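Local coordinates for hypothetical protein TA0175 (Thermoplasma acidophilum, PDB 1L6R) that dephosphorylates 2-phosphoglycolate to glycolate with the help of magnesium, and less efficiently releases phosphate from inorganic pyrophosphate, at residues 92-105 with 116-130. The protein carries 1 engineered substitution. Numbering follows the deposited sequence.
Sequences FLEEMSKRTSMRSI and GFDIDPEDVDYVRKE
CG of Met-102 lies trans to the backbone N (chi1 -165°) and the chain runs out extended, which carries CE over the centre of the Phe-117 ring, 3.4 Å from the centroid, a CH-pi contact reinforced by the sulfur higher above the same face. Ser-101 turns OG between its own backbone N and carbonyl carbon (chi1 63°), where OG donates to Asp-123 OD2 at 2.6 Å and accepts from Asp-120 N at 2.8 Å. Asp-123 OD2 takes this hydroxyl on its anti side and the Ser-101 N-H from above the carboxylate plane. Replacing Asp-123 by alanine is likely to leave the Ser-101 N-H and hydroxyl without their common acceptor, OG then being held by Asp-120 N alone among the bonds described. Beside it, the Arg-103 guanidinium lies with one face over Asp-118 CB; its NH1 bonds to Ser-101 O and forms a salt bridge with Asp-120 OD1 at 3.5 Å, in which the hydrogen bond is weak. Deeper in, Met-96 CG packs on Val-127 CG2 at 3.7 Å, while the Phe-92 ring meets Val-127 CG1 edge-on. Reciprocal backbone bonds between Arg-103 and Asp-118 form a single antiparallel bridge, joining segments 92-105 and 116-130 in the alpha/beta cap domain of this HAD-superfamily phosphatase.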
# COMPACT_ATOMS: atom_id res chain seq x y z
N PHE A 92 10.29 -16.81 -14.21
CA PHE A 92 10.81 -17.09 -12.87
C PHE A 92 10.42 -18.50 -12.44
O PHE A 92 11.25 -19.28 -11.96
CB PHE A 92 10.26 -16.06 -11.88
CG PHE A 92 10.76 -16.25 -10.46
CD1 PHE A 92 11.91 -15.60 -10.03
CD2 PHE A 92 10.08 -17.07 -9.58
CE1 PHE A 92 12.38 -15.77 -8.72
CE2 PHE A 92 10.54 -17.25 -8.27
CZ PHE A 92 11.69 -16.60 -7.84
N LEU A 93 9.14 -18.85 -12.61
CA LEU A 93 8.68 -20.18 -12.23
C LEU A 93 9.39 -21.26 -13.05
O LEU A 93 9.81 -22.28 -12.51
CB LEU A 93 7.16 -20.30 -12.44
CG LEU A 93 6.57 -21.70 -12.29
CD1 LEU A 93 6.83 -22.23 -10.88
CD2 LEU A 93 5.08 -21.64 -12.58
N GLU A 94 9.53 -21.02 -14.34
CA GLU A 94 10.20 -21.97 -15.22
C GLU A 94 11.61 -22.28 -14.71
O GLU A 94 12.01 -23.44 -14.65
CB GLU A 94 10.27 -21.40 -16.64
CG GLU A 94 10.93 -22.32 -17.66
CD GLU A 94 11.02 -21.70 -19.05
OE1 GLU A 94 11.58 -22.34 -19.96
OE2 GLU A 94 10.51 -20.57 -19.23
N GLU A 95 12.34 -21.24 -14.32
CA GLU A 95 13.70 -21.41 -13.82
C GLU A 95 13.74 -22.05 -12.43
O GLU A 95 14.48 -23.01 -12.19
CB GLU A 95 14.41 -20.05 -13.76
CG GLU A 95 14.41 -19.27 -15.06
CD GLU A 95 15.08 -17.92 -14.94
OE1 GLU A 95 14.66 -17.11 -14.09
OE2 GLU A 95 16.04 -17.66 -15.70
N MET A 96 12.93 -21.52 -11.52
CA MET A 96 12.90 -22.01 -10.15
C MET A 96 12.43 -23.47 -10.03
O MET A 96 12.88 -24.20 -9.14
CB MET A 96 12.01 -21.09 -9.32
CG MET A 96 12.32 -21.08 -7.84
SD MET A 96 14.02 -20.59 -7.47
CE MET A 96 14.10 -18.99 -8.19
N SER A 97 11.55 -23.89 -10.92
CA SER A 97 11.05 -25.26 -10.86
C SER A 97 12.14 -26.28 -11.17
O SER A 97 11.99 -27.47 -10.91
CB SER A 97 9.88 -25.43 -11.83
OG SER A 97 10.32 -25.32 -13.18
N LYS A 98 13.26 -25.80 -11.72
CA LYS A 98 14.35 -26.70 -12.05
C LYS A 98 15.21 -27.05 -10.84
O LYS A 98 15.90 -28.07 -10.84
CB LYS A 98 15.24 -26.08 -13.14
CG LYS A 98 14.53 -25.88 -14.47
CD LYS A 98 15.42 -25.14 -15.46
CE LYS A 98 14.72 -24.90 -16.78
NZ LYS A 98 15.54 -24.09 -17.72
N ARG A 99 15.18 -26.23 -9.80
CA ARG A 99 15.99 -26.50 -8.62
C ARG A 99 15.27 -26.43 -7.28
O ARG A 99 15.91 -26.40 -6.23
CB ARG A 99 17.20 -25.56 -8.61
CG ARG A 99 16.87 -24.10 -8.78
CD ARG A 99 17.99 -23.39 -9.53
NE ARG A 99 17.82 -21.94 -9.54
CZ ARG A 99 17.90 -21.19 -8.45
NH1 ARG A 99 18.14 -21.75 -7.28
NH2 ARG A 99 17.74 -19.88 -8.53
N THR A 100 13.94 -26.40 -7.32
CA THR A 100 13.13 -26.39 -6.11
C THR A 100 11.83 -27.13 -6.40
O THR A 100 11.62 -27.61 -7.51
CB THR A 100 12.76 -24.97 -5.64
OG1 THR A 100 11.81 -24.39 -6.55
CG2 THR A 100 13.99 -24.09 -5.56
N SER A 101 10.97 -27.20 -5.40
CA SER A 101 9.69 -27.88 -5.54
C SER A 101 8.62 -26.96 -6.13
O SER A 101 7.48 -27.38 -6.30
CB SER A 101 9.22 -28.38 -4.17
OG SER A 101 9.00 -27.28 -3.30
N MET A 102 8.99 -25.71 -6.43
CA MET A 102 8.03 -24.76 -6.99
C MET A 102 7.49 -25.34 -8.29
O MET A 102 8.26 -25.76 -9.16
CB MET A 102 8.72 -23.42 -7.26
CG MET A 102 7.76 -22.28 -7.51
SD MET A 102 8.63 -20.79 -8.03
CE MET A 102 7.29 -19.59 -7.94
N ARG A 103 6.17 -25.34 -8.45
CA ARG A 103 5.58 -25.93 -9.63
C ARG A 103 4.31 -25.23 -10.10
O ARG A 103 3.59 -24.62 -9.31
CB ARG A 103 5.29 -27.41 -9.37
CG ARG A 103 4.57 -27.67 -8.05
CD ARG A 103 4.55 -29.16 -7.73
NE ARG A 103 3.78 -29.47 -6.52
CZ ARG A 103 4.20 -29.24 -5.28
NH1 ARG A 103 5.40 -28.71 -5.06
NH2 ARG A 103 3.42 -29.55 -4.25
N SER A 104 4.06 -25.35 -11.39
CA SER A 104 2.89 -24.75 -12.03
C SER A 104 1.60 -25.44 -11.59
O SER A 104 1.61 -26.57 -11.09
CB SER A 104 3.04 -24.86 -13.55
OG SER A 104 2.01 -24.13 -14.21
N ILE A 105 0.49 -24.73 -11.77
CA ILE A 105 -0.81 -25.27 -11.45
C ILE A 105 -1.67 -25.16 -12.69
O ILE A 105 -1.42 -24.32 -13.57
CB ILE A 105 -1.46 -24.54 -10.25
CG1 ILE A 105 -1.66 -23.05 -10.56
CG2 ILE A 105 -0.59 -24.71 -9.03
CD1 ILE A 105 -2.31 -22.27 -9.42
N GLY A 116 0.50 -18.50 -10.75
CA GLY A 116 0.16 -19.25 -9.54
C GLY A 116 1.12 -20.43 -9.41
O GLY A 116 1.75 -20.85 -10.38
N PHE A 117 1.25 -20.98 -8.21
CA PHE A 117 2.15 -22.11 -8.05
C PHE A 117 1.90 -22.86 -6.76
O PHE A 117 1.22 -22.37 -5.86
CB PHE A 117 3.63 -21.66 -8.10
CG PHE A 117 4.08 -20.77 -6.95
CD1 PHE A 117 3.92 -19.39 -7.00
CD2 PHE A 117 4.72 -21.33 -5.84
CE1 PHE A 117 4.39 -18.57 -5.97
CE2 PHE A 117 5.19 -20.52 -4.80
CZ PHE A 117 5.03 -19.14 -4.86
N ASP A 118 2.45 -24.07 -6.70
CA ASP A 118 2.41 -24.91 -5.51
C ASP A 118 3.89 -24.99 -5.12
O ASP A 118 4.77 -24.85 -5.97
CB ASP A 118 1.91 -26.33 -5.80
CG ASP A 118 0.41 -26.39 -6.05
OD1 ASP A 118 -0.31 -25.46 -5.63
OD2 ASP A 118 -0.04 -27.39 -6.65
N ILE A 119 4.16 -25.24 -3.84
CA ILE A 119 5.55 -25.32 -3.38
C ILE A 119 5.60 -26.04 -2.03
O ILE A 119 4.66 -25.95 -1.24
CB ILE A 119 6.15 -23.90 -3.23
CG1 ILE A 119 7.65 -23.96 -2.98
CG2 ILE A 119 5.44 -23.14 -2.09
CD1 ILE A 119 8.32 -22.62 -3.05
N ASP A 120 6.68 -26.78 -1.79
CA ASP A 120 6.85 -27.46 -0.51
C ASP A 120 7.19 -26.37 0.51
O ASP A 120 7.93 -25.45 0.20
CB ASP A 120 8.00 -28.46 -0.56
CG ASP A 120 7.75 -29.61 -1.51
OD1 ASP A 120 6.60 -29.80 -1.96
OD2 ASP A 120 8.71 -30.36 -1.79
N PRO A 121 6.64 -26.46 1.73
CA PRO A 121 6.91 -25.45 2.76
C PRO A 121 8.40 -25.15 2.97
O PRO A 121 8.78 -24.02 3.24
CB PRO A 121 6.27 -26.05 4.01
CG PRO A 121 5.08 -26.78 3.44
CD PRO A 121 5.69 -27.47 2.22
N GLU A 122 9.24 -26.18 2.83
CA GLU A 122 10.68 -26.02 3.02
C GLU A 122 11.35 -25.10 2.01
O GLU A 122 12.42 -24.57 2.30
CB GLU A 122 11.38 -27.38 2.97
CG GLU A 122 10.85 -28.39 3.94
CD GLU A 122 9.90 -29.38 3.29
OE1 GLU A 122 9.02 -28.94 2.52
OE2 GLU A 122 10.04 -30.59 3.55
N ASP A 123 10.74 -24.92 0.84
CA ASP A 123 11.34 -24.07 -0.18
C ASP A 123 10.81 -22.64 -0.19
O ASP A 123 11.30 -21.81 -0.95
CB ASP A 123 11.15 -24.66 -1.58
CG ASP A 123 11.94 -25.93 -1.79
OD1 ASP A 123 13.03 -26.06 -1.19
OD2 ASP A 123 11.49 -26.80 -2.57
N VAL A 124 9.83 -22.35 0.66
CA VAL A 124 9.23 -21.02 0.68
C VAL A 124 10.19 -19.86 0.94
O VAL A 124 10.19 -18.86 0.20
CB VAL A 124 8.07 -20.94 1.72
CG1 VAL A 124 7.61 -19.50 1.88
CG2 VAL A 124 6.90 -21.79 1.26
N ASP A 125 11.02 -19.97 1.97
CA ASP A 125 11.93 -18.88 2.30
C ASP A 125 12.90 -18.57 1.17
O ASP A 125 13.12 -17.41 0.82
CB ASP A 125 12.70 -19.17 3.59
CG ASP A 125 11.79 -19.22 4.81
OD1 ASP A 125 10.68 -18.64 4.76
OD2 ASP A 125 12.20 -19.81 5.83
N TYR A 126 13.47 -19.61 0.57
CA TYR A 126 14.41 -19.40 -0.51
C TYR A 126 13.74 -18.77 -1.73
O TYR A 126 14.26 -17.80 -2.31
CB TYR A 126 15.05 -20.72 -0.93
CG TYR A 126 15.95 -20.57 -2.14
CD1 TYR A 126 17.16 -19.89 -2.05
CD2 TYR A 126 15.57 -21.09 -3.37
CE1 TYR A 126 17.98 -19.73 -3.16
CE2 TYR A 126 16.38 -20.94 -4.49
CZ TYR A 126 17.59 -20.26 -4.38
OH TYR A 126 18.40 -20.11 -5.48
N VAL A 127 12.60 -19.31 -2.14
CA VAL A 127 11.91 -18.78 -3.30
C VAL A 127 11.44 -17.35 -3.07
O VAL A 127 11.47 -16.53 -3.99
CB VAL A 127 10.75 -19.69 -3.72
CG1 VAL A 127 9.90 -19.00 -4.77
CG2 VAL A 127 11.29 -21.01 -4.27
N ARG A 128 11.01 -17.03 -1.85
CA ARG A 128 10.58 -15.67 -1.58
C ARG A 128 11.76 -14.71 -1.76
O ARG A 128 11.62 -13.65 -2.35
CB ARG A 128 9.99 -15.53 -0.17
CG ARG A 128 9.69 -14.07 0.19
CD ARG A 128 8.87 -13.93 1.46
NE ARG A 128 7.45 -14.22 1.22
CZ ARG A 128 6.75 -15.10 1.92
NH1 ARG A 128 7.32 -15.78 2.90
NH2 ARG A 128 5.46 -15.29 1.65
N LYS A 129 12.92 -15.10 -1.25
CA LYS A 129 14.11 -14.26 -1.37
C LYS A 129 14.44 -14.05 -2.85
O LYS A 129 14.70 -12.92 -3.28
CB LYS A 129 15.30 -14.92 -0.66
CG LYS A 129 15.21 -14.90 0.86
CD LYS A 129 16.44 -15.56 1.49
CE LYS A 129 16.37 -15.53 3.01
NZ LYS A 129 17.59 -16.14 3.62
N GLU A 130 14.42 -15.13 -3.62
CA GLU A 130 14.71 -15.03 -5.05
C GLU A 130 13.66 -14.18 -5.76
O GLU A 130 13.99 -13.35 -6.62
CB GLU A 130 14.75 -16.43 -5.67
CG GLU A 130 15.97 -17.24 -5.28
CD GLU A 130 17.26 -16.51 -5.58
OE1 GLU A 130 17.71 -15.71 -4.74
OE2 GLU A 130 17.83 -16.73 -6.68
O HOH W 1 3.10 -28.53 -1.20
O HOH W 2 0.98 -29.95 -6.17
O HOH W 3 1.16 -28.33 -9.09